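Local coordinates for protein soluble lytic murein transglycosylase (Pseudomonas aeruginosa, PDB 5OHU) that probably cleaves the glycan strands of bacterial peptidoglycan as a lytic transglycosylase, with both exolytic and endolytic turnover of the cell wall, at residues A[210-224]-A[234-248]. Sequence-based numbering, arbitrary orientation. Where two conformers were deposited one is given.
Sequences QGALMVSVAQNPAQL and DHATADVVGLGLRRL
Two successive helices of the all-helical superhelical part of Slt, 208-219 and 235-251, pack nearly parallel here; the axes of their segments 210-219 and 235-248 approach to 8.7 Å at an angle of 11°. Val240 is a knob in the hole formed by Gln210, Leu213, Met214 and Val217. Its two methyls divide the work. CG1, anti to the backbone N (chi1 171°), meets Val217 CG2 at 3.8 Å, while CG2 lies 3.6 Å from the backbone oxygen Gln210 O. Met214 CB is 3.9 Å from Val240 CG2.

Further along, Gly244 lets the chains come close. Val217 CG1 is 3.5 Å from Gly244 CA, and Leu224 CD1 presses on the same CA from the 3-10 turn 221-224. Pro221 packs its ring on helix 235-251, with CG 3.5 Å from Arg247 CG. Ala218 CB touches Leu243 CD2. The Arg247 chain folds back at chi2 and chi3, which brings NH1 to 2.8 Å from Ala218 O, oblique to the guanidinium plane; its NH2 donates to Ala189 O. At the other end Asp234 is the N-cap of helix 235-251. Its OD1 accepts from Thr237 N, nearly straight at 168°, and from Thr237 OG1, and Gln210 CG covers Ala236 CB close by.

Helix 178-190 flanks the pair through Trp182, which touches Gln210 and Met214; Trp182 NE1 hydrogen-bonds Asp239 OD2, and a phosphate ion lies near that carboxylate. Helix 194-201 packs against Val215 and Ala218, and helix 253-263 against Val241, Leu245 and Leu248.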
loop_
_atom_site.group_PDB
_atom_site.type_symbol
_atom_site.label_atom_id
_atom_site.label_comp_id
_atom_site.label_asym_id
_atom_site.label_seq_id
_atom_site.Cartn_x
_atom_site.Cartn_y
_atom_site.Cartn_z
ATOM N N GLN A 210 -33.755 -9.794 -11.629
ATOM C CA GLN A 210 -32.341 -9.930 -11.929
ATOM C C GLN A 210 -31.477 -9.273 -10.861
ATOM O O GLN A 210 -30.366 -9.742 -10.594
ATOM C CB GLN A 210 -32.035 -9.332 -13.302
ATOM C CG GLN A 210 -32.664 -10.066 -14.460
ATOM C CD GLN A 210 -33.981 -9.449 -14.884
ATOM O OE1 GLN A 210 -34.754 -8.962 -14.052
ATOM N NE2 GLN A 210 -34.239 -9.448 -16.191
ATOM N N GLY A 211 -31.973 -8.202 -10.235
ATOM C CA GLY A 211 -31.205 -7.534 -9.195
ATOM C C GLY A 211 -31.028 -8.407 -7.968
ATOM O O GLY A 211 -29.941 -8.494 -7.398
ATOM N N ALA A 212 -32.093 -9.085 -7.561
ATOM C CA ALA A 212 -31.970 -10.057 -6.484
ATOM C C ALA A 212 -31.044 -11.195 -6.891
ATOM O O ALA A 212 -30.282 -11.723 -6.070
ATOM C CB ALA A 212 -33.358 -10.588 -6.111
ATOM N N LEU A 213 -31.088 -11.569 -8.166
ATOM C CA LEU A 213 -30.216 -12.618 -8.669
ATOM C C LEU A 213 -28.771 -12.174 -8.624
ATOM O O LEU A 213 -27.873 -12.969 -8.308
ATOM C CB LEU A 213 -30.628 -12.973 -10.096
ATOM C CG LEU A 213 -30.466 -14.401 -10.576
ATOM C CD1 LEU A 213 -30.976 -15.364 -9.490
ATOM C CD2 LEU A 213 -31.262 -14.575 -11.883
ATOM N N MET A 214 -28.523 -10.906 -8.949
ATOM C CA MET A 214 -27.168 -10.390 -8.845
ATOM C C MET A 214 -26.640 -10.540 -7.424
ATOM O O MET A 214 -25.518 -11.014 -7.221
ATOM C CB MET A 214 -27.113 -8.933 -9.295
ATOM C CG MET A 214 -25.730 -8.320 -9.153
ATOM S SD MET A 214 -25.538 -6.858 -10.183
ATOM C CE MET A 214 -25.281 -7.609 -11.789
ATOM N N VAL A 215 -27.446 -10.165 -6.428
ATOM C CA VAL A 215 -26.979 -10.245 -5.045
ATOM C C VAL A 215 -26.696 -11.696 -4.659
ATOM O O VAL A 215 -25.652 -12.008 -4.080
ATOM C CB VAL A 215 -27.992 -9.579 -4.091
ATOM C CG1 VAL A 215 -27.551 -9.767 -2.625
ATOM C CG2 VAL A 215 -28.163 -8.083 -4.434
ATOM N N SER A 216 -27.626 -12.602 -4.973
ATOM C CA SER A 216 -27.449 -14.018 -4.649
ATOM C C SER A 216 -26.200 -14.600 -5.302
ATOM O O SER A 216 -25.449 -15.347 -4.669
ATOM C CB SER A 216 -28.679 -14.805 -5.084
ATOM O OG SER A 216 -28.528 -16.174 -4.731
ATOM N N VAL A 217 -25.964 -14.263 -6.568
ATOM C CA VAL A 217 -24.795 -14.774 -7.270
ATOM C C VAL A 217 -23.522 -14.161 -6.702
ATOM O O VAL A 217 -22.488 -14.828 -6.607
ATOM C CB VAL A 217 -24.940 -14.510 -8.782
ATOM C CG1 VAL A 217 -23.618 -14.688 -9.515
ATOM C CG2 VAL A 217 -26.020 -15.415 -9.367
ATOM N N ALA A 218 -23.562 -12.876 -6.334
ATOM C CA ALA A 218 -22.372 -12.276 -5.738
ATOM C C ALA A 218 -22.019 -12.974 -4.432
ATOM O O ALA A 218 -20.840 -13.172 -4.127
ATOM C CB ALA A 218 -22.573 -10.774 -5.514
ATOM N N GLN A 219 -23.027 -13.397 -3.668
ATOM C CA GLN A 219 -22.740 -14.046 -2.391
ATOM C C GLN A 219 -22.239 -15.476 -2.578
ATOM O O GLN A 219 -21.371 -15.924 -1.827
ATOM C CB GLN A 219 -23.967 -13.998 -1.484
ATOM C CG GLN A 219 -24.540 -12.589 -1.354
ATOM C CD GLN A 219 -25.730 -12.505 -0.437
ATOM O OE1 GLN A 219 -26.825 -12.957 -0.767
ATOM N NE2 GLN A 219 -25.547 -11.835 0.686
ATOM N N ASN A 220 -22.783 -16.200 -3.559
ATOM C CA ASN A 220 -22.365 -17.566 -3.894
ATOM C C ASN A 220 -22.374 -17.744 -5.404
ATOM O O ASN A 220 -23.376 -18.189 -5.991
ATOM C CB ASN A 220 -23.283 -18.612 -3.272
ATOM C CG ASN A 220 -22.890 -20.056 -3.685
ATOM O OD1 ASN A 220 -23.690 -20.989 -3.572
ATOM N ND2 ASN A 220 -21.660 -20.229 -4.160
ATOM N N PRO A 221 -21.251 -17.453 -6.060
ATOM C CA PRO A 221 -21.224 -17.531 -7.523
ATOM C C PRO A 221 -21.195 -18.953 -8.059
ATOM O O PRO A 221 -21.401 -19.137 -9.263
ATOM C CB PRO A 221 -19.942 -16.790 -7.899
ATOM C CG PRO A 221 -19.119 -16.793 -6.669
ATOM C CD PRO A 221 -20.033 -16.849 -5.499
ATOM N N ALA A 222 -20.953 -19.960 -7.221
ATOM C CA ALA A 222 -20.967 -21.331 -7.697
ATOM C C ALA A 222 -22.344 -21.736 -8.194
ATOM O O ALA A 222 -22.463 -22.755 -8.879
ATOM C CB ALA A 222 -20.504 -22.302 -6.594
ATOM N N GLN A 223 -23.386 -20.962 -7.876
ATOM C CA GLN A 223 -24.688 -21.260 -8.457
ATOM C C GLN A 223 -24.692 -21.119 -9.976
ATOM O O GLN A 223 -25.614 -21.638 -10.620
ATOM C CB GLN A 223 -25.805 -20.384 -7.852
ATOM C CG GLN A 223 -25.985 -20.461 -6.326
ATOM C CD GLN A 223 -26.830 -19.294 -5.775
ATOM O OE1 GLN A 223 -26.301 -18.229 -5.424
ATOM N NE2 GLN A 223 -28.147 -19.492 -5.717
ATOM N N LEU A 224 -23.704 -20.426 -10.564
ATOM C CA LEU A 224 -23.658 -20.345 -12.020
ATOM C C LEU A 224 -23.473 -21.712 -12.667
ATOM O O LEU A 224 -23.673 -21.828 -13.877
ATOM C CB LEU A 224 -22.571 -19.367 -12.483
ATOM C CG LEU A 224 -22.806 -17.913 -12.052
ATOM C CD1 LEU A 224 -21.668 -16.983 -12.492
ATOM C CD2 LEU A 224 -24.154 -17.402 -12.621
ATOM N N ASP A 234 -30.541 -11.585 -22.170
ATOM C CA ASP A 234 -30.608 -10.139 -21.998
ATOM C C ASP A 234 -29.341 -9.652 -21.304
ATOM O O ASP A 234 -28.577 -10.438 -20.735
ATOM C CB ASP A 234 -31.872 -9.712 -21.225
ATOM C CG ASP A 234 -31.967 -10.331 -19.834
ATOM O OD1 ASP A 234 -30.969 -10.330 -19.084
ATOM O OD2 ASP A 234 -33.061 -10.808 -19.481
ATOM N N HIS A 235 -29.119 -8.333 -21.356
ATOM C CA HIS A 235 -27.907 -7.760 -20.786
ATOM C C HIS A 235 -27.880 -7.904 -19.269
ATOM O O HIS A 235 -26.806 -8.041 -18.675
ATOM C CB HIS A 235 -27.795 -6.291 -21.201
ATOM C CG HIS A 235 -27.751 -6.084 -22.689
ATOM N ND1 HIS A 235 -28.180 -4.921 -23.293
ATOM C CD2 HIS A 235 -27.320 -6.889 -23.688
ATOM C CE1 HIS A 235 -28.020 -5.021 -24.602
ATOM N NE2 HIS A 235 -27.502 -6.206 -24.867
ATOM N N ALA A 236 -29.047 -7.853 -18.628
ATOM C CA ALA A 236 -29.093 -8.010 -17.183
ATOM C C ALA A 236 -28.531 -9.367 -16.776
ATOM O O ALA A 236 -27.659 -9.461 -15.905
ATOM C CB ALA A 236 -30.529 -7.843 -16.680
ATOM N N THR A 237 -29.002 -10.430 -17.426
ATOM C CA THR A 237 -28.514 -11.763 -17.108
ATOM C C THR A 237 -27.021 -11.885 -17.409
ATOM O O THR A 237 -26.272 -12.500 -16.638
ATOM C CB THR A 237 -29.348 -12.791 -17.867
ATOM O OG1 THR A 237 -30.727 -12.633 -17.483
ATOM C CG2 THR A 237 -28.905 -14.212 -17.550
ATOM N N ALA A 238 -26.557 -11.252 -18.489
ATOM C CA ALA A 238 -25.128 -11.254 -18.780
ATOM C C ALA A 238 -24.337 -10.516 -17.714
ATOM O O ALA A 238 -23.219 -10.923 -17.388
ATOM C CB ALA A 238 -24.855 -10.628 -20.152
ATOM N N ASP A 239 -24.888 -9.424 -17.175
ATOM C CA ASP A 239 -24.238 -8.731 -16.066
ATOM C C ASP A 239 -24.198 -9.604 -14.819
ATOM O O ASP A 239 -23.169 -9.682 -14.138
ATOM C CB ASP A 239 -24.972 -7.423 -15.770
ATOM C CG ASP A 239 -24.365 -6.238 -16.485
ATOM O OD1 ASP A 239 -23.131 -6.214 -16.666
ATOM O OD2 ASP A 239 -25.129 -5.335 -16.876
ATOM N N VAL A 240 -25.304 -10.273 -14.501
ATOM C CA VAL A 240 -25.299 -11.177 -13.356
ATOM C C VAL A 240 -24.206 -12.222 -13.514
ATOM O O VAL A 240 -23.375 -12.423 -12.620
ATOM C CB VAL A 240 -26.679 -11.825 -13.175
ATOM C CG1 VAL A 240 -26.596 -12.936 -12.126
ATOM C CG2 VAL A 240 -27.669 -10.748 -12.747
ATOM N N VAL A 241 -24.171 -12.874 -14.675
ATOM C CA VAL A 241 -23.242 -13.975 -14.887
ATOM C C VAL A 241 -21.805 -13.471 -14.885
ATOM O O VAL A 241 -20.918 -14.089 -14.284
ATOM C CB VAL A 241 -23.611 -14.716 -16.183
ATOM C CG1 VAL A 241 -22.478 -15.621 -16.638
ATOM C CG2 VAL A 241 -24.894 -15.512 -15.952
ATOM N N GLY A 242 -21.560 -12.322 -15.510
ATOM C CA GLY A 242 -20.197 -11.820 -15.572
ATOM C C GLY A 242 -19.647 -11.480 -14.206
ATOM O O GLY A 242 -18.484 -11.768 -13.901
ATOM N N LEU A 243 -20.480 -10.866 -13.358
ATOM C CA LEU A 243 -20.066 -10.597 -11.988
ATOM C C LEU A 243 -19.731 -11.893 -11.269
ATOM O O LEU A 243 -18.692 -12.001 -10.597
ATOM C CB LEU A 243 -21.162 -9.827 -11.243
ATOM C CG LEU A 243 -20.750 -9.357 -9.842
ATOM C CD1 LEU A 243 -21.224 -7.937 -9.620
ATOM C CD2 LEU A 243 -21.323 -10.273 -8.787
ATOM N N GLY A 244 -20.590 -12.902 -11.425
ATOM C CA GLY A 244 -20.345 -14.170 -10.757
ATOM C C GLY A 244 -19.080 -14.857 -11.238
ATOM O O GLY A 244 -18.324 -15.413 -10.440
ATOM N N LEU A 245 -18.810 -14.808 -12.542
ATOM C CA LEU A 245 -17.589 -15.450 -13.021
ATOM C C LEU A 245 -16.348 -14.728 -12.527
ATOM O O LEU A 245 -15.344 -15.370 -12.203
ATOM C CB LEU A 245 -17.566 -15.550 -14.541
ATOM C CG LEU A 245 -18.683 -16.407 -15.109
ATOM C CD1 LEU A 245 -18.935 -16.086 -16.573
ATOM C CD2 LEU A 245 -18.300 -17.847 -14.916
ATOM N N ARG A 246 -16.398 -13.398 -12.451
ATOM C CA ARG A 246 -15.252 -12.655 -11.924
ATOM C C ARG A 246 -15.030 -12.978 -10.457
ATOM O O ARG A 246 -13.887 -13.135 -10.010
ATOM C CB ARG A 246 -15.454 -11.147 -12.118
ATOM C CG ARG A 246 -14.704 -10.595 -13.336
ATOM C CD ARG A 246 -15.578 -9.731 -14.213
ATOM N NE ARG A 246 -16.379 -8.786 -13.438
ATOM C CZ ARG A 246 -17.549 -8.286 -13.834
ATOM N NH1 ARG A 246 -18.067 -8.641 -15.011
ATOM N NH2 ARG A 246 -18.194 -7.438 -13.042
ATOM N N ARG A 247 -16.116 -13.081 -9.693
ATOM C CA ARG A 247 -16.001 -13.469 -8.294
ATOM C C ARG A 247 -15.473 -14.893 -8.185
ATOM O O ARG A 247 -14.494 -15.155 -7.476
ATOM C CB ARG A 247 -17.369 -13.318 -7.617
ATOM C CG ARG A 247 -17.462 -13.768 -6.153
ATOM C CD ARG A 247 -16.766 -12.834 -5.149
ATOM N NE ARG A 247 -16.924 -11.406 -5.436
ATOM C CZ ARG A 247 -17.915 -10.646 -4.968
ATOM N NH1 ARG A 247 -18.860 -11.172 -4.207
ATOM N NH2 ARG A 247 -17.956 -9.348 -5.255
ATOM N N LEU A 248 -16.080 -15.819 -8.933
ATOM C CA LEU A 248 -15.686 -17.222 -8.871
ATOM C C LEU A 248 -14.231 -17.423 -9.257
ATOM O O LEU A 248 -13.569 -18.344 -8.753
ATOM C CB LEU A 248 -16.593 -18.042 -9.796
ATOM C CG LEU A 248 -16.539 -19.563 -9.763
ATOM C CD1 LEU A 248 -16.914 -20.078 -8.372
ATOM C CD2 LEU A 248 -17.479 -20.125 -10.844
#